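Local coordinates for protein 4-alpha-glucanotransferase (Streptococcus agalactiae, PDB 6M6T) that is an amylomaltase-type enzyme, a member of the TIM-barrel clan, and holds glycans in two binding pockets, at residues K365-G370 with D380-Y385; G360-K365 with N388-A393. All blocks are in the same frame, centred on the assembly; numbering follows the deposited sequence.

Contact 1. Residues K365-G370 with D380-Y385; sequences KIMEFG and DIPHNY. With AC1 (4,6-dideoxy-4-{[(1S,4R,5S,6S)-4,5,6-trihydroxy-3-(hydroxymethyl)cyclohex-2-en-1-yl]amino}-alpha-D-glucopyranose), chain J.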
loop_
_atom_site.group_PDB
_atom_site.type_symbol
_atom_site.label_atom_id
_atom_site.label_comp_id
_atom_site.label_asym_id
_atom_site.label_seq_id
_atom_site.Cartn_x
_atom_site.Cartn_y
_atom_site.Cartn_z
ATOM N N LYS A 365 16.025 -5.161 3.444
ATOM C CA LYS A 365 16.622 -6.278 4.177
ATOM C C LYS A 365 15.562 -6.766 5.159
ATOM O O LYS A 365 15.162 -6.030 6.069
ATOM C CB LYS A 365 17.913 -5.876 4.909
ATOM C CG LYS A 365 19.159 -5.704 4.011
ATOM C CD LYS A 365 19.582 -7.023 3.329
ATOM C CE LYS A 365 20.650 -6.815 2.243
ATOM N NZ LYS A 365 21.607 -5.707 2.589
ATOM N N ILE A 366 15.077 -7.986 4.960
ATOM C CA ILE A 366 14.011 -8.538 5.782
ATOM C C ILE A 366 14.652 -9.581 6.683
ATOM O O ILE A 366 14.916 -10.708 6.258
ATOM C CB ILE A 366 12.871 -9.124 4.938
ATOM C CG1 ILE A 366 12.169 -8.006 4.162
ATOM C CG2 ILE A 366 11.860 -9.890 5.815
ATOM C CD1 ILE A 366 10.702 -8.301 3.831
ATOM N N MET A 367 14.888 -9.212 7.940
ATOM C CA MET A 367 15.670 -10.072 8.820
ATOM C C MET A 367 15.053 -11.445 9.014
ATOM O O MET A 367 15.747 -12.358 9.477
ATOM C CB MET A 367 15.821 -9.435 10.187
ATOM C CG MET A 367 17.114 -9.766 10.926
ATOM S SD MET A 367 17.159 -8.726 12.406
ATOM C CE MET A 367 15.807 -7.622 12.032
ATOM N N GLU A 368 13.764 -11.609 8.712
ATOM C CA GLU A 368 13.130 -12.894 8.962
ATOM C C GLU A 368 13.561 -13.949 7.967
ATOM O O GLU A 368 13.500 -15.134 8.290
ATOM C CB GLU A 368 11.610 -12.749 8.962
ATOM C CG GLU A 368 11.065 -12.554 10.352
ATOM C CD GLU A 368 9.614 -12.143 10.369
ATOM O OE1 GLU A 368 8.807 -12.791 9.669
ATOM O OE2 GLU A 368 9.279 -11.172 11.085
ATOM N N PHE A 369 14.011 -13.542 6.787
ATOM C CA PHE A 369 14.554 -14.452 5.788
ATOM C C PHE A 369 15.994 -14.865 6.071
ATOM O O PHE A 369 16.559 -15.654 5.302
ATOM C CB PHE A 369 14.518 -13.797 4.405
ATOM C CG PHE A 369 13.144 -13.434 3.919
ATOM C CD1 PHE A 369 12.075 -14.296 4.097
ATOM C CD2 PHE A 369 12.936 -12.238 3.240
ATOM C CE1 PHE A 369 10.825 -13.965 3.621
ATOM C CE2 PHE A 369 11.689 -11.907 2.774
ATOM C CZ PHE A 369 10.631 -12.773 2.964
ATOM N N GLY A 370 16.608 -14.342 7.127
ATOM C CA GLY A 370 18.045 -14.422 7.284
ATOM C C GLY A 370 18.540 -15.285 8.423
ATOM O O GLY A 370 19.703 -15.178 8.811
ATOM N N ASP A 380 20.351 -11.773 4.189
ATOM C CA ASP A 380 19.457 -11.045 5.075
ATOM C C ASP A 380 19.851 -11.209 6.541
ATOM O O ASP A 380 19.043 -10.912 7.426
ATOM C CB ASP A 380 18.003 -11.496 4.863
ATOM C CG ASP A 380 17.379 -10.951 3.564
ATOM O OD1 ASP A 380 17.316 -9.705 3.402
ATOM O OD2 ASP A 380 16.924 -11.768 2.717
ATOM N N ILE A 381 21.058 -11.701 6.816
ATOM C CA ILE A 381 21.563 -11.813 8.191
ATOM C C ILE A 381 22.222 -10.488 8.563
ATOM O O ILE A 381 22.942 -9.900 7.740
ATOM C CB ILE A 381 22.528 -13.008 8.358
ATOM C CG1 ILE A 381 22.659 -13.417 9.832
ATOM C CG2 ILE A 381 23.895 -12.688 7.787
ATOM C CD1 ILE A 381 22.709 -14.900 10.094
ATOM N N PRO A 382 21.987 -9.973 9.773
ATOM C CA PRO A 382 22.413 -8.591 10.098
ATOM C C PRO A 382 23.850 -8.230 9.722
ATOM O O PRO A 382 24.102 -7.101 9.273
ATOM C CB PRO A 382 22.203 -8.523 11.616
ATOM C CG PRO A 382 21.089 -9.505 11.889
ATOM C CD PRO A 382 21.128 -10.565 10.820
ATOM N N HIS A 383 24.791 -9.149 9.866
ATOM C CA HIS A 383 26.151 -8.712 9.606
ATOM C C HIS A 383 26.452 -8.533 8.148
ATOM O O HIS A 383 27.636 -8.437 7.855
ATOM C CB HIS A 383 27.140 -9.693 10.226
ATOM C CG HIS A 383 27.051 -11.087 9.681
ATOM N ND1 HIS A 383 26.648 -12.161 10.453
ATOM C CD2 HIS A 383 27.351 -11.590 8.456
ATOM C CE1 HIS A 383 26.687 -13.262 9.720
ATOM N NE2 HIS A 383 27.107 -12.942 8.506
ATOM N N ASN A 384 25.484 -8.513 7.229
ATOM C CA ASN A 384 25.748 -8.262 5.820
ATOM C C ASN A 384 25.044 -7.013 5.319
ATOM O O ASN A 384 25.086 -6.723 4.108
ATOM C CB ASN A 384 25.324 -9.465 4.972
ATOM C CG ASN A 384 26.241 -10.641 5.157
ATOM O OD1 ASN A 384 25.797 -11.789 5.257
ATOM N ND2 ASN A 384 27.538 -10.364 5.220
ATOM N N TYR A 385 24.395 -6.271 6.213
ATOM C CA TYR A 385 23.701 -5.062 5.814
ATOM C C TYR A 385 24.709 -3.942 5.612
ATOM O O TYR A 385 25.776 -3.922 6.234
ATOM C CB TYR A 385 22.672 -4.662 6.866
ATOM C CG TYR A 385 21.622 -5.704 7.157
ATOM C CD1 TYR A 385 21.511 -6.857 6.387
ATOM C CD2 TYR A 385 20.729 -5.524 8.204
ATOM C CE1 TYR A 385 20.539 -7.812 6.657
ATOM C CE2 TYR A 385 19.756 -6.469 8.495
ATOM C CZ TYR A 385 19.653 -7.612 7.711
ATOM O OH TYR A 385 18.668 -8.550 7.988
HETATM C C1 AC1 J . 10.773 -15.572 -1.004
HETATM O O2 AC1 J . 9.977 -17.070 -2.739
HETATM C C2 AC1 J . 9.603 -15.956 -1.910
HETATM C C4A AC1 J . 6.936 -9.405 -3.644
HETATM C C3 AC1 J . 9.297 -14.804 -2.820
HETATM O O3 AC1 J . 8.209 -15.209 -3.641
HETATM C C4 AC1 J . 8.916 -13.573 -1.996
HETATM N N4A AC1 J . 8.729 -12.392 -2.842
HETATM C C5 AC1 J . 10.013 -13.223 -1.013
HETATM O O5 AC1 J . 10.393 -14.381 -0.203
HETATM C C6 AC1 J . 9.515 -12.044 -0.151
HETATM C C1B AC1 J . 7.406 -12.261 -3.467
HETATM C C2B AC1 J . 7.618 -11.450 -4.706
HETATM O O2B AC1 J . 8.675 -12.075 -5.434
HETATM C C3B AC1 J . 8.080 -10.073 -4.302
HETATM O O3B AC1 J . 8.387 -9.297 -5.451
HETATM O O4 AC1 J . 7.370 -8.117 -3.158
HETATM C C5B AC1 J . 6.397 -10.210 -2.626
HETATM C C7B AC1 J . 6.572 -11.594 -2.579
HETATM C C6B AC1 J . 5.525 -9.541 -1.585
HETATM O O6B AC1 J . 6.006 -8.201 -1.452
#
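Strand residues Lys365 and Ile366 run into a 3-10 turn over 367-369, and the loop 380-385 passes alongside, closest where the CA atoms of Gly370 and Asp380 lie 4.3 Å apart. Glycine suits that spot, since a side chain there would point straight into the Asp380 carbonyl. Asp380 ties the two together: its CG lies beside its own backbone N (chi1 -75°), and OD1 takes the Ile366 N-H at 3.2 Å from above the carboxylate plane. OD2 meets the edge of the Phe369 ring, whose CZ approaches C6 of AC1 at 3.4 Å. Phe369 and Asp380, which also touches a bound GLC, thus bring this junction into the glycan pocket. Tyr385 holds its own loop with a hydrogen bond from OH to Asp380 O (2.5 Å). One face of its ring packs on Pro382 CA and the opposite face takes the Lys365 methylenes, CB lying 3.8 Å from the ring centroid in a CH-pi contact. A long aliphatic stem fits this place. Beyond the Tyr385 hydroxyl, whose OH sits beside Met367 CA and CG, Met367 SD reaches Pro382 CG at 4.0 Å. Helix 410-419 borders the loop through Tyr415 and Tyr419, while Lys365 and Ile366 end strand 363-366 of the barrel sheet, next to strand 389-392.

Contact 2. Residues G360-K365 with N388-A393; sequences GFPGMK and NTIAYA
Asn388 swings its amide anti to the backbone N (chi1 -163°), which brings ND2 to Gly360 O, whereas Met364, with CG beside its backbone N, bends at chi2 (-146°) to send its sulfur toward the ring of Tyr392. The Asn388 bond, 3.1 Å from ND2 to Gly360 O, is nearly straight and lies in the amide plane, though it meets the carbonyl from above that group's plane. Gly360 leaves helix 350-359 with positive phi, a conformation that glycine adopts easily. OD1 of the same amide rests on the Pro362 ring, 3.3 Å from CD, and Pro362 CB packs against Ile390 CD1 at 3.8 Å. Between these ends lies a parallel pairing, the two short strands inclined by 30°. Ile390 grips both residues flanking Met364: its N binds Gly363 O at 2.9 Å, nearly along the C=O axis, and its O receives a weak bond from Lys365 N. Tyr392 N then binds Lys365 O, also 2.9 Å and almost straight. These are neighbouring strands of the eight-stranded TIM barrel; the backbone carbonyl of Pro362, just ahead of strand 363-366, is hydrogen-bonded to Ala342 and so joins that strand to 340-342. Met364 and Ile390 share the face turned to the barrel interior, where Ile390 also meets Ile341 and Ile445. There Met364 SD comes within 3.5 Å of Tyr392 CE1 in an oblique Met-aromatic contact, and its CE lies 3.3 Å from Tyr392 OH. The flexible thioether can follow the ring, while the hydroxyl is hydrogen-bonded to Gln45. On the other face, small Ala391 leaves room for Leu436 of helix 428-438. Thr389 turns its methyl CG2 to Lys365 NZ, 3.8 Å away, and hydrogen-bonds through OG1 to Ser441 and Thr386 O.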
loop_
_atom_site.group_PDB
_atom_site.type_symbol
_atom_site.label_atom_id
_atom_site.label_comp_id
_atom_site.label_asym_id
_atom_site.label_seq_id
_atom_site.Cartn_x
_atom_site.Cartn_y
_atom_site.Cartn_z
ATOM N N GLY A 360 20.936 3.981 -7.075
ATOM C CA GLY A 360 21.366 4.442 -5.774
ATOM C C GLY A 360 20.269 4.542 -4.730
ATOM O O GLY A 360 20.544 5.002 -3.614
ATOM N N PHE A 361 19.036 4.133 -5.053
ATOM C CA PHE A 361 17.992 4.042 -4.048
ATOM C C PHE A 361 18.378 3.017 -2.991
ATOM O O PHE A 361 19.048 2.029 -3.294
ATOM C CB PHE A 361 16.658 3.589 -4.643
ATOM C CG PHE A 361 16.118 4.461 -5.740
ATOM C CD1 PHE A 361 16.249 5.846 -5.686
ATOM C CD2 PHE A 361 15.429 3.882 -6.807
ATOM C CE1 PHE A 361 15.730 6.642 -6.692
ATOM C CE2 PHE A 361 14.923 4.659 -7.819
ATOM C CZ PHE A 361 15.075 6.049 -7.762
ATOM N N PRO A 362 17.949 3.207 -1.750
ATOM C CA PRO A 362 18.005 2.096 -0.796
ATOM C C PRO A 362 17.147 0.914 -1.232
ATOM O O PRO A 362 16.080 1.060 -1.831
ATOM C CB PRO A 362 17.487 2.713 0.513
ATOM C CG PRO A 362 17.353 4.198 0.263
ATOM C CD PRO A 362 17.932 4.516 -1.070
ATOM N N GLY A 363 17.637 -0.278 -0.913
ATOM C CA GLY A 363 16.859 -1.485 -1.004
ATOM C C GLY A 363 16.542 -2.043 0.369
ATOM O O GLY A 363 16.847 -1.449 1.398
ATOM N N MET A 364 15.942 -3.223 0.364
ATOM C CA MET A 364 15.376 -3.777 1.579
ATOM C C MET A 364 16.247 -4.888 2.154
ATOM O O MET A 364 17.102 -5.464 1.473
ATOM C CB MET A 364 13.961 -4.294 1.312
ATOM C CG MET A 364 13.000 -3.199 0.858
ATOM S SD MET A 364 11.329 -3.466 1.468
ATOM C CE MET A 364 10.649 -1.806 1.336
ATOM N N LYS A 365 16.025 -5.161 3.444
ATOM C CA LYS A 365 16.622 -6.278 4.177
ATOM C C LYS A 365 15.562 -6.766 5.159
ATOM O O LYS A 365 15.162 -6.030 6.069
ATOM C CB LYS A 365 17.913 -5.876 4.909
ATOM C CG LYS A 365 19.159 -5.704 4.011
ATOM C CD LYS A 365 19.582 -7.023 3.329
ATOM C CE LYS A 365 20.650 -6.815 2.243
ATOM N NZ LYS A 365 21.607 -5.707 2.589
ATOM N N ASN A 388 23.127 1.957 3.009
ATOM C CA ASN A 388 22.098 2.305 2.024
ATOM C C ASN A 388 21.080 1.171 1.860
ATOM O O ASN A 388 20.909 0.596 0.785
ATOM C CB ASN A 388 22.751 2.655 0.697
ATOM C CG ASN A 388 21.826 3.397 -0.218
ATOM O OD1 ASN A 388 20.979 4.169 0.236
ATOM N ND2 ASN A 388 21.980 3.177 -1.530
ATOM N N THR A 389 20.407 0.848 2.968
ATOM C CA THR A 389 19.308 -0.108 2.999
ATOM C C THR A 389 18.313 0.312 4.080
ATOM O O THR A 389 18.651 1.040 5.024
ATOM C CB THR A 389 19.778 -1.555 3.273
ATOM O OG1 THR A 389 20.324 -1.655 4.596
ATOM C CG2 THR A 389 20.809 -2.055 2.255
ATOM N N ILE A 390 17.080 -0.175 3.938
ATOM C CA ILE A 390 16.008 0.015 4.916
ATOM C C ILE A 390 15.722 -1.343 5.530
ATOM O O ILE A 390 15.263 -2.246 4.831
ATOM C CB ILE A 390 14.734 0.562 4.269
ATOM C CG1 ILE A 390 15.014 1.780 3.389
ATOM C CG2 ILE A 390 13.679 0.818 5.333
ATOM C CD1 ILE A 390 15.970 2.784 3.991
ATOM N N ALA A 391 15.955 -1.515 6.817
ATOM C CA ALA A 391 15.836 -2.843 7.404
ATOM C C ALA A 391 14.520 -3.003 8.149
ATOM O O ALA A 391 14.105 -2.113 8.891
ATOM C CB ALA A 391 17.004 -3.145 8.337
ATOM N N TYR A 392 13.867 -4.151 7.926
ATOM C CA TYR A 392 12.636 -4.565 8.587
ATOM C C TYR A 392 12.878 -5.844 9.365
ATOM O O TYR A 392 13.746 -6.655 9.016
ATOM C CB TYR A 392 11.490 -4.851 7.603
ATOM C CG TYR A 392 11.179 -3.695 6.719
ATOM C CD1 TYR A 392 11.895 -3.485 5.556
ATOM C CD2 TYR A 392 10.201 -2.782 7.068
ATOM C CE1 TYR A 392 11.628 -2.415 4.755
ATOM C CE2 TYR A 392 9.927 -1.702 6.273
ATOM C CZ TYR A 392 10.646 -1.521 5.116
ATOM O OH TYR A 392 10.375 -0.444 4.312
ATOM N N ALA A 393 12.093 -6.015 10.423
ATOM C CA ALA A 393 11.986 -7.322 11.049
ATOM C C ALA A 393 11.184 -8.241 10.152
ATOM O O ALA A 393 11.626 -9.340 9.793
ATOM C CB ALA A 393 11.330 -7.185 12.420
#

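Overall arrangement
Coming from helix 350-359, the chain enters strand 363-366, which serves both contacts and shares Lys365 between them. Contact 1 closes the inner loop: after the 3-10 turn the chain excurses for nine residues and returns with 380-385 beside the end of the strand. Contact 2 closes the wider loop, as the chain then runs on into strand 389-392, so contact 1 is nested within it. Their centres lie about 10 Å apart, and a probable hydrogen bond joins Met367 N to Tyr392 O at 3.0 Å. Contact 2 ties neighbouring barrel strands together; contact 1 fastens the strand-following loop, with its glycan-pocket residues, onto the same strand.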